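Long-range contacts in salmonella typhimurium DB7155 bacteriophage DET7 tailspike (Bacteriophage, PDB 2V5I), which probably binds and hydrolyses the O-antigen polysaccharide of its Salmonella host as the trimeric receptor-binding tailspike of the phage: residues Ile201-Asn206 with Gly229-Arg234; Gly254-Lys259 with Gly289-Ser294; Arg271-Gln276 with His316-Asn321. All coordinates share one frame; numbering follows the deposited sequence.

Contact 1: residues Ile201-Asn206 with Gly229-Arg234; sequences IITFEN and GVQFLR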
loop_
_atom_site.group_PDB
_atom_site.type_symbol
_atom_site.label_atom_id
_atom_site.label_comp_id
_atom_site.label_asym_id
_atom_site.label_seq_id
_atom_site.Cartn_x
_atom_site.Cartn_y
_atom_site.Cartn_z
ATOM N N ILE A 201 19.974 8.168 17.296
ATOM C CA ILE A 201 20.150 9.355 16.454
ATOM C C ILE A 201 19.177 10.450 16.803
ATOM O O ILE A 201 19.578 11.599 16.943
ATOM C CB ILE A 201 20.244 9.028 14.957
ATOM C CG1 ILE A 201 21.288 7.936 14.732
ATOM C CG2 ILE A 201 20.575 10.293 14.164
ATOM C CD1 ILE A 201 21.537 7.496 13.335
ATOM N N ILE A 202 17.874 10.109 16.822
ATOM C CA ILE A 202 16.845 11.036 17.283
ATOM C C ILE A 202 16.091 10.368 18.428
ATOM O O ILE A 202 15.601 9.276 18.246
ATOM C CB ILE A 202 15.861 11.388 16.145
ATOM C CG1 ILE A 202 16.648 11.921 14.904
ATOM C CG2 ILE A 202 14.813 12.391 16.642
ATOM C CD1 ILE A 202 15.882 11.945 13.583
ATOM N N THR A 203 16.009 11.046 19.574
ATOM C CA THR A 203 15.400 10.472 20.765
ATOM C C THR A 203 14.461 11.480 21.424
ATOM O O THR A 203 14.804 12.638 21.576
ATOM C CB THR A 203 16.520 10.157 21.817
ATOM O OG1 THR A 203 17.456 9.239 21.268
ATOM C CG2 THR A 203 15.922 9.606 23.104
ATOM N N PHE A 204 13.240 11.040 21.708
ATOM C CA PHE A 204 12.336 11.784 22.569
ATOM C C PHE A 204 12.238 11.038 23.889
ATOM O O PHE A 204 11.640 9.957 23.946
ATOM C CB PHE A 204 10.949 11.854 21.880
ATOM C CG PHE A 204 10.926 12.703 20.665
ATOM C CD1 PHE A 204 10.959 14.052 20.757
ATOM C CD2 PHE A 204 10.961 12.118 19.366
ATOM C CE1 PHE A 204 10.947 14.871 19.564
ATOM C CE2 PHE A 204 10.926 12.944 18.243
ATOM C CZ PHE A 204 10.971 14.276 18.354
ATOM N N GLU A 205 12.802 11.648 24.942
ATOM C CA GLU A 205 12.902 11.048 26.255
ATOM C C GLU A 205 11.973 11.835 27.205
ATOM O O GLU A 205 12.193 13.029 27.447
ATOM C CB GLU A 205 14.349 11.173 26.709
ATOM C CG GLU A 205 14.591 10.626 28.096
ATOM C CD GLU A 205 14.451 11.709 29.187
ATOM O OE1 GLU A 205 15.302 12.654 29.285
ATOM O OE2 GLU A 205 13.496 11.635 29.993
ATOM N N ASN A 206 10.886 11.181 27.654
ATOM C CA ASN A 206 9.938 11.779 28.570
ATOM C C ASN A 206 9.747 10.949 29.853
ATOM O O ASN A 206 8.625 10.670 30.280
ATOM C CB ASN A 206 8.590 11.985 27.835
ATOM C CG ASN A 206 8.693 13.030 26.760
ATOM O OD1 ASN A 206 9.095 12.718 25.632
ATOM N ND2 ASN A 206 8.357 14.257 27.084
ATOM N N GLY A 229 17.876 4.314 15.215
ATOM C CA GLY A 229 17.737 5.512 14.425
ATOM C C GLY A 229 16.872 6.550 15.098
ATOM O O GLY A 229 17.209 7.714 15.248
ATOM N N VAL A 230 15.637 6.118 15.395
ATOM C CA VAL A 230 14.676 6.924 16.135
ATOM C C VAL A 230 14.188 6.134 17.332
ATOM O O VAL A 230 13.847 4.967 17.212
ATOM C CB VAL A 230 13.404 7.310 15.267
ATOM C CG1 VAL A 230 12.427 8.188 16.061
ATOM C CG2 VAL A 230 13.800 8.002 13.985
ATOM N N GLN A 231 14.164 6.758 18.500
ATOM C CA GLN A 231 13.659 6.069 19.669
ATOM C C GLN A 231 12.821 6.947 20.577
ATOM O O GLN A 231 13.037 8.135 20.650
ATOM C CB GLN A 231 14.790 5.456 20.479
ATOM C CG GLN A 231 15.724 6.402 21.061
ATOM C CD GLN A 231 17.078 5.721 21.527
ATOM O OE1 GLN A 231 17.262 4.502 21.427
ATOM N NE2 GLN A 231 17.982 6.520 22.055
ATOM N N PHE A 232 11.800 6.312 21.201
ATOM C CA PHE A 232 10.898 6.997 22.146
ATOM C C PHE A 232 10.970 6.357 23.508
ATOM O O PHE A 232 11.044 5.136 23.590
ATOM C CB PHE A 232 9.425 6.839 21.612
ATOM C CG PHE A 232 9.184 7.554 20.329
ATOM C CD1 PHE A 232 9.478 6.919 19.116
ATOM C CD2 PHE A 232 8.701 8.815 20.322
ATOM C CE1 PHE A 232 9.286 7.577 17.922
ATOM C CE2 PHE A 232 8.490 9.509 19.077
ATOM C CZ PHE A 232 8.784 8.815 17.904
ATOM N N LEU A 233 10.867 7.200 24.550
ATOM C CA LEU A 233 10.791 6.755 25.960
ATOM C C LEU A 233 9.628 7.482 26.639
ATOM O O LEU A 233 9.581 8.697 26.664
ATOM C CB LEU A 233 12.093 7.038 26.748
ATOM C CG LEU A 233 13.353 6.346 26.286
ATOM C CD1 LEU A 233 14.041 7.109 25.197
ATOM C CD2 LEU A 233 14.294 6.204 27.468
ATOM N N ARG A 234 8.658 6.714 27.139
ATOM C CA ARG A 234 7.489 7.237 27.856
ATOM C C ARG A 234 6.720 8.330 27.069
ATOM O O ARG A 234 6.411 9.376 27.588
ATOM C CB ARG A 234 7.916 7.718 29.229
ATOM C CG ARG A 234 6.767 7.891 30.232
ATOM C CD ARG A 234 7.261 7.962 31.667
ATOM N NE ARG A 234 6.235 8.424 32.623
ATOM C CZ ARG A 234 5.896 9.688 32.824
ATOM N NH1 ARG A 234 6.441 10.682 32.134
ATOM N NH2 ARG A 234 4.947 9.995 33.738
#

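Contact 2: residues Gly254-Lys259 with Gly289-Ser294; sequences GESGFK and GFDLGS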
loop_
_atom_site.group_PDB
_atom_site.type_symbol
_atom_site.label_atom_id
_atom_site.label_comp_id
_atom_site.label_asym_id
_atom_site.label_seq_id
_atom_site.Cartn_x
_atom_site.Cartn_y
_atom_site.Cartn_z
ATOM N N GLY A 254 23.105 0.562 14.056
ATOM C CA GLY A 254 23.834 -0.395 14.927
ATOM C C GLY A 254 22.922 -1.174 15.826
ATOM O O GLY A 254 23.301 -2.298 16.237
ATOM N N GLU A 255 21.737 -0.621 16.161
ATOM C CA GLU A 255 20.695 -1.363 16.870
ATOM C C GLU A 255 19.516 -1.562 15.902
ATOM O O GLU A 255 19.657 -2.327 14.933
ATOM C CB GLU A 255 20.321 -0.772 18.255
ATOM C CG GLU A 255 19.598 -1.778 19.181
ATOM C CD GLU A 255 18.756 -1.097 20.325
ATOM O OE1 GLU A 255 18.697 0.161 20.404
ATOM O OE2 GLU A 255 18.108 -1.822 21.089
ATOM N N SER A 256 18.438 -0.811 16.058
ATOM C CA SER A 256 17.238 -0.974 15.261
ATOM C C SER A 256 16.926 0.323 14.535
ATOM O O SER A 256 17.320 1.429 14.954
ATOM C CB SER A 256 16.060 -1.362 16.115
ATOM O OG SER A 256 16.289 -2.677 16.679
ATOM N N GLY A 257 16.176 0.217 13.446
ATOM C CA GLY A 257 15.819 1.448 12.709
ATOM C C GLY A 257 15.003 2.380 13.623
ATOM O O GLY A 257 15.282 3.562 13.744
ATOM N N PHE A 258 13.908 1.819 14.127
ATOM C CA PHE A 258 12.940 2.527 14.887
ATOM C C PHE A 258 12.536 1.708 16.111
ATOM O O PHE A 258 12.243 0.533 15.978
ATOM C CB PHE A 258 11.683 2.718 14.005
ATOM C CG PHE A 258 11.978 3.411 12.690
ATOM C CD1 PHE A 258 12.118 4.776 12.599
ATOM C CD2 PHE A 258 12.240 2.649 11.516
ATOM C CE1 PHE A 258 12.441 5.403 11.390
ATOM C CE2 PHE A 258 12.553 3.288 10.279
ATOM C CZ PHE A 258 12.691 4.634 10.235
ATOM N N LYS A 259 12.560 2.363 17.262
ATOM C CA LYS A 259 12.432 1.634 18.551
ATOM C C LYS A 259 11.536 2.338 19.550
ATOM O O LYS A 259 11.731 3.523 19.822
ATOM C CB LYS A 259 13.825 1.438 19.142
ATOM C CG LYS A 259 13.923 0.713 20.514
ATOM C CD LYS A 259 15.301 0.894 21.112
ATOM C CE LYS A 259 15.450 0.218 22.440
ATOM N NZ LYS A 259 16.909 0.323 22.852
ATOM N N GLY A 289 14.310 -3.972 12.108
ATOM C CA GLY A 289 13.903 -2.835 11.300
ATOM C C GLY A 289 13.072 -1.910 12.220
ATOM O O GLY A 289 13.388 -0.750 12.430
ATOM N N PHE A 290 11.921 -2.441 12.649
ATOM C CA PHE A 290 11.074 -1.747 13.636
ATOM C C PHE A 290 10.967 -2.656 14.876
ATOM O O PHE A 290 10.559 -3.818 14.743
ATOM C CB PHE A 290 9.668 -1.544 13.061
ATOM C CG PHE A 290 9.612 -0.584 11.909
ATOM C CD1 PHE A 290 10.052 -0.983 10.620
ATOM C CD2 PHE A 290 9.118 0.680 12.036
ATOM C CE1 PHE A 290 10.000 -0.096 9.576
ATOM C CE2 PHE A 290 9.061 1.580 10.932
ATOM C CZ PHE A 290 9.539 1.161 9.737
ATOM N N ASP A 291 11.390 -2.141 16.043
ATOM C CA ASP A 291 11.326 -2.855 17.340
ATOM C C ASP A 291 10.281 -2.158 18.188
ATOM O O ASP A 291 10.581 -1.185 18.856
ATOM C CB ASP A 291 12.689 -2.780 18.052
ATOM C CG ASP A 291 12.704 -3.447 19.423
ATOM O OD1 ASP A 291 11.697 -4.072 19.837
ATOM O OD2 ASP A 291 13.747 -3.295 20.101
ATOM N N LEU A 292 9.042 -2.670 18.122
ATOM C CA LEU A 292 7.881 -2.009 18.689
ATOM C C LEU A 292 7.259 -2.621 19.949
ATOM O O LEU A 292 6.146 -2.273 20.343
ATOM C CB LEU A 292 6.793 -1.783 17.615
ATOM C CG LEU A 292 7.288 -1.187 16.278
ATOM C CD1 LEU A 292 6.137 -1.012 15.315
ATOM C CD2 LEU A 292 8.020 0.102 16.496
ATOM N N GLY A 293 7.997 -3.505 20.569
ATOM C CA GLY A 293 7.556 -4.126 21.792
ATOM C C GLY A 293 7.584 -3.201 22.980
ATOM O O GLY A 293 8.240 -2.187 22.965
ATOM N N SER A 294 6.923 -3.603 24.069
ATOM C CA SER A 294 6.862 -2.813 25.275
ATOM C C SER A 294 7.574 -3.475 26.467
ATOM O O SER A 294 8.066 -2.788 27.355
ATOM C CB SER A 294 5.399 -2.667 25.664
ATOM O OG SER A 294 4.677 -1.875 24.721
HETATM O O HOH W 1 16.094 -2.840 19.325
#

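Contact 3: residues Arg271-Gln276 with His316-Asn321; sequences RNYNLQ and HQLPNN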
loop_
_atom_site.group_PDB
_atom_site.type_symbol
_atom_site.label_atom_id
_atom_site.label_comp_id
_atom_site.label_asym_id
_atom_site.label_seq_id
_atom_site.Cartn_x
_atom_site.Cartn_y
_atom_site.Cartn_z
ATOM N N ARG A 271 8.211 2.848 28.542
ATOM C CA ARG A 271 7.354 2.286 27.551
ATOM C C ARG A 271 6.558 3.381 26.782
ATOM O O ARG A 271 6.540 4.530 27.191
ATOM C CB ARG A 271 6.408 1.242 28.131
ATOM C CG ARG A 271 7.126 0.041 28.781
ATOM C CD ARG A 271 6.115 -0.807 29.479
ATOM N NE ARG A 271 6.671 -2.024 30.047
ATOM C CZ ARG A 271 7.313 -2.086 31.211
ATOM N NH1 ARG A 271 7.461 -0.995 31.972
ATOM N NH2 ARG A 271 7.791 -3.268 31.639
ATOM N N ASN A 272 5.865 2.963 25.706
ATOM C CA ASN A 272 5.216 3.917 24.813
ATOM C C ASN A 272 3.871 3.321 24.373
ATOM O O ASN A 272 3.750 2.112 24.204
ATOM C CB ASN A 272 6.065 4.160 23.587
ATOM C CG ASN A 272 7.429 4.655 23.953
ATOM O OD1 ASN A 272 7.624 5.843 24.132
ATOM N ND2 ASN A 272 8.366 3.712 24.128
ATOM N N TYR A 273 2.939 4.210 24.035
ATOM C CA TYR A 273 1.593 3.809 23.632
ATOM C C TYR A 273 1.100 4.733 22.495
ATOM O O TYR A 273 1.446 5.896 22.501
ATOM C CB TYR A 273 0.638 3.985 24.794
ATOM C CG TYR A 273 0.823 3.015 25.964
ATOM C CD1 TYR A 273 1.734 3.294 26.953
ATOM C CD2 TYR A 273 0.066 1.880 26.035
ATOM C CE1 TYR A 273 1.912 2.388 28.052
ATOM C CE2 TYR A 273 0.224 0.985 27.072
ATOM C CZ TYR A 273 1.134 1.285 28.092
ATOM O OH TYR A 273 1.286 0.373 29.107
ATOM N N ASN A 274 0.315 4.168 21.567
ATOM C CA ASN A 274 -0.487 4.998 20.651
ATOM C C ASN A 274 0.373 5.897 19.790
ATOM O O ASN A 274 0.017 7.067 19.549
ATOM C CB ASN A 274 -1.464 5.855 21.474
ATOM C CG ASN A 274 -2.530 5.040 22.196
ATOM O OD1 ASN A 274 -3.256 4.204 21.596
ATOM N ND2 ASN A 274 -2.698 5.341 23.512
ATOM N N LEU A 275 1.446 5.348 19.233
ATOM C CA LEU A 275 2.330 6.097 18.326
ATOM C C LEU A 275 2.098 5.589 16.898
ATOM O O LEU A 275 1.636 4.460 16.711
ATOM C CB LEU A 275 3.833 5.911 18.693
ATOM C CG LEU A 275 4.187 6.500 20.091
ATOM C CD1 LEU A 275 5.682 6.226 20.265
ATOM C CD2 LEU A 275 3.885 7.974 20.179
ATOM N N GLN A 276 2.361 6.447 15.915
ATOM C CA GLN A 276 2.368 6.025 14.503
ATOM C C GLN A 276 3.696 5.535 14.013
ATOM O O GLN A 276 4.744 6.106 14.357
ATOM C CB GLN A 276 1.997 7.249 13.650
ATOM C CG GLN A 276 0.605 7.789 13.911
ATOM C CD GLN A 276 0.341 8.951 13.009
ATOM O OE1 GLN A 276 0.314 8.744 11.786
ATOM N NE2 GLN A 276 0.200 10.166 13.559
ATOM N N HIS A 316 4.103 -8.874 27.921
ATOM C CA HIS A 316 3.912 -9.037 26.488
ATOM C C HIS A 316 2.439 -8.858 26.057
ATOM O O HIS A 316 2.114 -9.106 24.904
ATOM C CB HIS A 316 4.540 -10.320 25.936
ATOM C CG HIS A 316 6.017 -10.403 26.173
ATOM N ND1 HIS A 316 6.911 -9.470 25.698
ATOM C CD2 HIS A 316 6.747 -11.319 26.847
ATOM C CE1 HIS A 316 8.136 -9.817 26.069
ATOM N NE2 HIS A 316 8.064 -10.940 26.773
ATOM N N GLN A 317 1.583 -8.433 26.983
ATOM C CA GLN A 317 0.143 -8.255 26.692
ATOM C C GLN A 317 -0.361 -6.795 26.863
ATOM O O GLN A 317 -1.559 -6.574 26.960
ATOM C CB GLN A 317 -0.710 -9.258 27.502
ATOM C CG GLN A 317 -0.291 -10.677 27.210
ATOM C CD GLN A 317 -1.282 -11.705 27.672
ATOM O OE1 GLN A 317 -2.468 -11.425 27.810
ATOM N NE2 GLN A 317 -0.790 -12.916 27.918
ATOM N N LEU A 318 0.527 -5.807 26.920
ATOM C CA LEU A 318 0.070 -4.421 27.033
ATOM C C LEU A 318 -0.712 -3.971 25.807
ATOM O O LEU A 318 -0.381 -4.373 24.684
ATOM C CB LEU A 318 1.212 -3.459 27.285
ATOM C CG LEU A 318 1.847 -3.533 28.691
ATOM C CD1 LEU A 318 3.164 -2.734 28.660
ATOM C CD2 LEU A 318 0.937 -3.058 29.797
ATOM N N PRO A 319 -1.738 -3.141 26.026
ATOM C CA PRO A 319 -2.498 -2.547 24.883
ATOM C C PRO A 319 -1.783 -1.353 24.270
ATOM O O PRO A 319 -2.215 -0.196 24.372
ATOM C CB PRO A 319 -3.810 -2.166 25.547
ATOM C CG PRO A 319 -3.399 -1.735 26.873
ATOM C CD PRO A 319 -2.302 -2.695 27.310
ATOM N N ASN A 320 -0.622 -1.633 23.659
ATOM C CA ASN A 320 0.242 -0.572 23.179
ATOM C C ASN A 320 -0.354 0.202 22.049
ATOM O O ASN A 320 -0.086 1.386 21.897
ATOM C CB ASN A 320 1.692 -1.040 22.955
ATOM C CG ASN A 320 1.806 -2.412 22.300
ATOM O OD1 ASN A 320 0.930 -2.841 21.584
ATOM N ND2 ASN A 320 2.913 -3.117 22.576
ATOM N N ASN A 321 -1.150 -0.492 21.237
ATOM C CA ASN A 321 -1.979 0.126 20.208
ATOM C C ASN A 321 -1.282 1.100 19.266
ATOM O O ASN A 321 -1.844 2.190 18.933
ATOM C CB ASN A 321 -3.179 0.837 20.858
ATOM C CG ASN A 321 -4.360 1.000 19.859
ATOM O OD1 ASN A 321 -4.480 0.247 18.861
ATOM N ND2 ASN A 321 -5.150 2.026 20.070
#

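Contact 1: residues Ile201-Asn206 with Gly229-Arg234
Ile202 to Glu205 run parallel to Val230 to Leu233 as successive rungs of the right-handed parallel beta-helix of the P22 tailspike family, their axes 6° apart. Five backbone hydrogen bonds join the strands. Ile202 N donates to Gly229 O, Gln231 N to Ile202 O at 2.9 Å, and the pattern alternates through Phe204 and Leu233 to end with Asn206 N donating to Leu233 O. In the gaps Val230 CA and Phe232 CA turn their hydrogens to Ile202 O and Phe204 O.

Inside the coil, similar side chains line up. Ile202 lies beside Val230, while the rings of Phe204 and Phe232 point the same way, near parallel but slid apart and barely overlapping, with centroids 5.7 Å apart; Phe204 CD2 meets Phe232 CE2 at 3.6 Å. Phe180 continues the row of rings, and Val217 and Val245 from the facing strands close the core around aliphatic and aromatic groups suited to a buried interior.

The other face is polar as well as apolar. Gln231 CG sits between its own N and carbonyl carbon (chi1 64°), which swings the extended chain across so that NE2 donates to Thr203 OG1 at 2.9 Å. Leu233 CD1 packs on Thr203 CG2. Glu205 OE2 is hydrogen-bonded to Leu207 N, while OE1 pairs with Arg181 in a salt bridge.

Beyond the strands Arg234 NH1 donates to Gly209 O and also to Asn206 O at 2.9 Å, the latter oxygen 5° from the guanidinium plane.

Contact 2: residues Gly254-Lys259 with Gly289-Ser294
Asp291 N donates to Phe258 O at 2.8 Å, and Phe258 N donates to Gly289 O; these two bonds join short parallel strands on adjoining rungs of the parallel beta-helix. The CA hydrogens of Phe290 and Lys259 add contacts to Phe258 O and Asp291 O. Gly257 lies where the chain turns into its strand: a CB there would collide with Gly289 O, a reason for glycine at this position.

On the polar face one water links the rungs by bonding both Ser256 OG, at 2.7 Å, and Asp291 OD2, although its modelled distance to the carboxylate is doubtfully short. The second oxygen of Asp291, OD1, accepts from Gln262, and Ser256 OG is also held by Asp288 N. Lys259, extended from CG to its tip, runs alongside Asp291 at its base; in one of the two conformers of Glu255 its NZ meets both carboxylate oxygens, a salt bridge within 254-259.

On the interior face Phe258 and Phe290 form an offset stack, their planes 23° apart and centroids 4.7 Å apart. Both flat side chains keep CG anti to the carbonyl carbon, beside the backbone N, and therefore lean the same way. Val248 and Ile327 pack against the pair from within the coil. Phe258 CD2 lies over one face of the Phe290 ring, toward its rim, 3.4 Å from Phe290 CE2.

Contact 3: residues Arg271-Gln276 with His316-Asn321
Asn274 N donates to Asn320 O at 2.8 Å. The same oxygen receives the CA hydrogen of Tyr273. Beside it, Asn321 ND2 makes a weak bond to Asn274 OD1 at 3.3 Å, the two amide planes standing 81° apart.

The methyls of Leu318 make van der Waals contact with the tyrosine hydroxyl, Tyr273 OH lying 3.5 Å from Leu318 CD2, and the two side chains cross at about a right angle. Pro319 O meets the ring edge of Tyr273 at CD2, near the ring plane. Arg271 CD also rests on Leu318 CD1 at 3.6 Å, a use of its aliphatic arm that leaves the charged end for Asp295.

Further out, Asp307 OD1 is hydrogen-bonded to Tyr273 OH, Asn236 holds Asn274 ND2, and Asp340 O takes Asn320 ND2. Pro319 centres an inverse gamma turn, a place suited to proline's restricted phi (about -80° here), and Asn274 and Asn321 both have positive phi, which asparagine tolerates well. The two loops, leading into strands 276-278 and 323-330, thus pair at the turns of successive coils of a parallel beta-helix of the P22 tailspike type.

Contacts 1 and 2 succeed one another along the beta-helix; contact 3 lies to one end of their strands. Contacts 1 and 2, with centres about 11 Å apart, share a sheet: strands 230-233 and 258-260 are neighbours, probably joined by a bond of 2.9 Å between Lys259 N and Val230 O, and Val230 CG2 packs on Phe258 CD1. The centre of contact 3 is about 15 Å from that of contact 1 and 14 Å from that of contact 2. Its turns probably bond to both: Asn272 ND2 reaches Phe232 O at 3.1 Å, while Asn320 ND2 reaches Ser294 OG at 3.0 Å. The segments of contacts 2 and 3 alternate along the chain.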